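Side-chain contact in glutamic acid/alanine-rich protein (Trypanosoma congolense, PDB 2Y44), which is a surface protein of the parasite that probably forms part of its coat, with an elongated helical ectodomain: residues R13-L18 with S136-L141. Sequence-based numbering, arbitrary orientation.
Sequences RQLRAL and SAFDAL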
ATOM      1  N   ARG A  13     -12.827   9.998   0.143  1.00 15.75           N
ATOM      2  CA  ARG A  13     -12.870   8.652  -0.525  1.00 15.03           C
ATOM      3  C   ARG A  13     -11.492   8.003  -0.614  1.00 17.33           C
ATOM      4  O   ARG A  13     -11.340   6.777  -0.461  1.00 16.36           O
ATOM      5  CB  ARG A  13     -13.485   8.771  -1.931  1.00 16.18           C
ATOM      6  CG  ARG A  13     -14.981   9.142  -1.887  1.00 16.23           C
ATOM      7  CD  ARG A  13     -15.758   8.203  -2.786  1.00 25.20           C
ATOM      8  NE  ARG A  13     -17.212   8.311  -2.643  1.00 25.92           N
ATOM      9  CZ  ARG A  13     -17.982   9.112  -3.378  1.00 27.78           C
ATOM     10  NH1 ARG A  13     -17.434   9.950  -4.258  1.00 28.33           N
ATOM     11  NH2 ARG A  13     -19.303   9.038  -3.260  1.00 23.90           N
ATOM     12  N   GLN A  14     -10.476   8.827  -0.881  1.00 15.27           N
ATOM     13  CA  GLN A  14      -9.079   8.372  -0.803  1.00 16.11           C
ATOM     14  C   GLN A  14      -8.701   7.867   0.587  1.00 15.84           C
ATOM     15  O   GLN A  14      -8.182   6.765   0.726  1.00 16.38           O
ATOM     16  CB  GLN A  14      -8.105   9.470  -1.292  1.00 14.36           C
ATOM     17  CG  GLN A  14      -8.349   9.919  -2.727  1.00 15.50           C
ATOM     18  CD  GLN A  14      -7.873   8.902  -3.768  1.00 16.77           C
ATOM     19  OE1 GLN A  14      -8.606   8.553  -4.712  1.00 23.90           O
ATOM     20  NE2 GLN A  14      -6.653   8.446  -3.616  1.00 12.69           N
ATOM     21  N   LEU A  15      -8.930   8.686   1.617  1.00 14.52           N
ATOM     22  CA  LEU A  15      -8.687   8.279   2.985  1.00 14.03           C
ATOM     23  C   LEU A  15      -9.437   6.986   3.358  1.00 14.04           C
ATOM     24  O   LEU A  15      -8.880   6.075   3.964  1.00 15.29           O
ATOM     25  CB  LEU A  15      -9.060   9.411   3.945  1.00 12.83           C
ATOM     26  CG  LEU A  15      -8.207  10.683   3.857  1.00 12.12           C
ATOM     27  CD1 LEU A  15      -8.791  11.768   4.744  1.00 15.45           C
ATOM     28  CD2 LEU A  15      -6.720  10.416   4.172  1.00 14.91           C
ATOM     29  N   ARG A  16     -10.723   6.915   3.033  1.00 15.52           N
ATOM     30  CA  ARG A  16     -11.485   5.702   3.329  1.00 15.79           C
ATOM     31  C   ARG A  16     -10.952   4.429   2.645  1.00 17.91           C
ATOM     32  O   ARG A  16     -11.261   3.304   3.079  1.00 18.06           O
ATOM     33  CB  ARG A  16     -12.965   5.901   2.939  1.00 14.97           C
ATOM     34  CG  ARG A  16     -13.619   7.004   3.718  1.00 17.55           C
ATOM     35  CD  ARG A  16     -14.923   7.370   3.058  1.00 16.28           C
ATOM     36  NE  ARG A  16     -15.562   8.539   3.660  1.00 15.16           N
ATOM     37  CZ  ARG A  16     -16.560   9.206   3.067  1.00 15.13           C
ATOM     38  NH1 ARG A  16     -16.982   8.852   1.837  1.00 15.64           N
ATOM     39  NH2 ARG A  16     -17.087  10.271   3.654  1.00 20.66           N
ATOM     40  N   ALA A  17     -10.114   4.596   1.627  1.00 17.12           N
ATOM     41  CA  ALA A  17      -9.628   3.465   0.854  1.00 19.00           C
ATOM     42  C   ALA A  17      -8.312   2.921   1.409  1.00 19.68           C
ATOM     43  O   ALA A  17      -7.870   1.877   0.965  1.00 19.51           O
ATOM     44  CB  ALA A  17      -9.486   3.820  -0.633  1.00 19.53           C
ATOM     45  N   LEU A  18      -7.696   3.614   2.381  1.00 18.26           N
ATOM     46  CA  LEU A  18      -6.328   3.257   2.789  1.00 19.46           C
ATOM     47  C   LEU A  18      -6.258   1.908   3.516  1.00 19.41           C
ATOM     48  O   LEU A  18      -5.310   1.176   3.336  1.00 20.60           O
ATOM     49  CB  LEU A  18      -5.679   4.329   3.665  1.00 20.24           C
ATOM     50  CG  LEU A  18      -5.456   5.728   3.082  1.00 17.58           C
ATOM     51  CD1 LEU A  18      -5.077   6.721   4.187  1.00 14.52           C
ATOM     52  CD2 LEU A  18      -4.438   5.676   1.971  1.00 24.50           C
ATOM     53  N   SER A 136      -2.768  13.644  -5.482  1.00 14.84           N
ATOM     54  CA  SER A 136      -3.533  14.514  -6.345  1.00 16.52           C
ATOM     55  C   SER A 136      -4.760  15.070  -5.630  1.00 16.37           C
ATOM     56  O   SER A 136      -5.055  16.279  -5.724  1.00 14.98           O
ATOM     57  CB  SER A 136      -3.965  13.748  -7.579  1.00 18.65           C
ATOM     58  OG  SER A 136      -2.803  13.455  -8.356  1.00 24.24           O
ATOM     59  N   ALA A 137      -5.428  14.199  -4.875  1.00 13.51           N
ATOM     60  CA  ALA A 137      -6.645  14.591  -4.158  1.00 14.56           C
ATOM     61  C   ALA A 137      -6.321  15.701  -3.137  1.00 13.48           C
ATOM     62  O   ALA A 137      -7.065  16.678  -3.016  1.00 13.89           O
ATOM     63  CB  ALA A 137      -7.292  13.366  -3.453  1.00 13.58           C
ATOM     64  N   PHE A 138      -5.230  15.554  -2.406  1.00 14.37           N
ATOM     65  CA  PHE A 138      -4.879  16.595  -1.437  1.00 13.50           C
ATOM     66  C   PHE A 138      -4.438  17.872  -2.137  1.00 14.72           C
ATOM     67  O   PHE A 138      -4.753  18.955  -1.660  1.00 16.52           O
ATOM     68  CB  PHE A 138      -3.785  16.105  -0.474  1.00 14.19           C
ATOM     69  CG  PHE A 138      -4.328  15.343   0.703  1.00 15.57           C
ATOM     70  CD1 PHE A 138      -4.686  16.014   1.854  1.00 13.21           C
ATOM     71  CD2 PHE A 138      -4.492  13.980   0.638  1.00 14.24           C
ATOM     72  CE1 PHE A 138      -5.233  15.351   2.949  1.00 12.28           C
ATOM     73  CE2 PHE A 138      -5.020  13.288   1.754  1.00 12.77           C
ATOM     74  CZ  PHE A 138      -5.372  13.978   2.897  1.00 15.01           C
ATOM     75  N   ASP A 139      -3.635  17.752  -3.215  1.00 12.83           N
ATOM     76  CA  ASP A 139      -3.267  18.941  -4.055  1.00 15.29           C
ATOM     77  C   ASP A 139      -4.522  19.733  -4.488  1.00 13.27           C
ATOM     78  O   ASP A 139      -4.555  20.968  -4.479  1.00 12.83           O
ATOM     79  CB  ASP A 139      -2.503  18.519  -5.327  1.00 16.10           C
ATOM     80  CG  ASP A 139      -1.013  18.229  -5.077  1.00 17.62           C
ATOM     81  OD1 ASP A 139      -0.523  18.488  -3.963  1.00 21.23           O
ATOM     82  OD2 ASP A 139      -0.355  17.747  -6.029  1.00 22.21           O
ATOM     83  N   ALA A 140      -5.557  19.009  -4.923  1.00 12.09           N
ATOM     84  CA  ALA A 140      -6.763  19.642  -5.443  1.00 12.16           C
ATOM     85  C   ALA A 140      -7.461  20.412  -4.350  1.00 12.58           C
ATOM     86  O   ALA A 140      -7.884  21.551  -4.565  1.00 11.33           O
ATOM     87  CB  ALA A 140      -7.716  18.571  -6.039  1.00 12.70           C
ATOM     88  N   LEU A 141      -7.538  19.793  -3.175  1.00 10.94           N
ATOM     89  CA  LEU A 141      -8.129  20.476  -2.024  1.00 12.75           C
ATOM     90  C   LEU A 141      -7.296  21.703  -1.586  1.00 13.72           C
ATOM     91  O   LEU A 141      -7.843  22.783  -1.391  1.00 13.28           O
ATOM     92  CB  LEU A 141      -8.344  19.516  -0.860  1.00 14.31           C
ATOM     93  CG  LEU A 141      -9.084  20.117   0.356  1.00 10.30           C
ATOM     94  CD1 LEU A 141     -10.521  20.634  -0.013  1.00 15.22           C
ATOM     95  CD2 LEU A 141      -9.168  19.003   1.435  1.00 16.48           C
TER
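L15 meets the ring of F138 at its edge: CD2 of L15 lies near the ring plane, 4.0 Å from CZ of F138 and 4.1 Å from CE2 of F138. The two side chains cross at about a right angle; neither starts out aimed at the other segment, and it is their ends that come together. In F138, CG stands anti to the carbonyl carbon (chi1 -85°), and this carries the ring across to the leucine methyl. L15, F138 and A137 are buried and form the close, apolar part; the looser side is at Q14, which is partly exposed.

One residue back on each helix, Q14 and A137 face each other directly. Here the nearest CA atoms of the two segments, those of Q14 and A137, are 7.5 Å apart, and CG of Q14 rests 3.7 Å from CB of A137; the small alanine lets the aliphatic part of the glutamine come close. Q14 then bends at chi2 (-75°), and its NE2 is hydrogen-bonded to OG of S133, just upstream on helix 131-144, which ties Q14 to that helix although no hydrogen bond joins the two segments.

The contact joins the C-terminal part of helix 2-16 to helix 131-144, a helix-helix packing in the elongated, largely helical GARP ectodomain. V11 also packs on A137 and F138, F159 of helix 149-183 touches both L15 and F138, and I96 and T99 of helix 57-107 pack against L15.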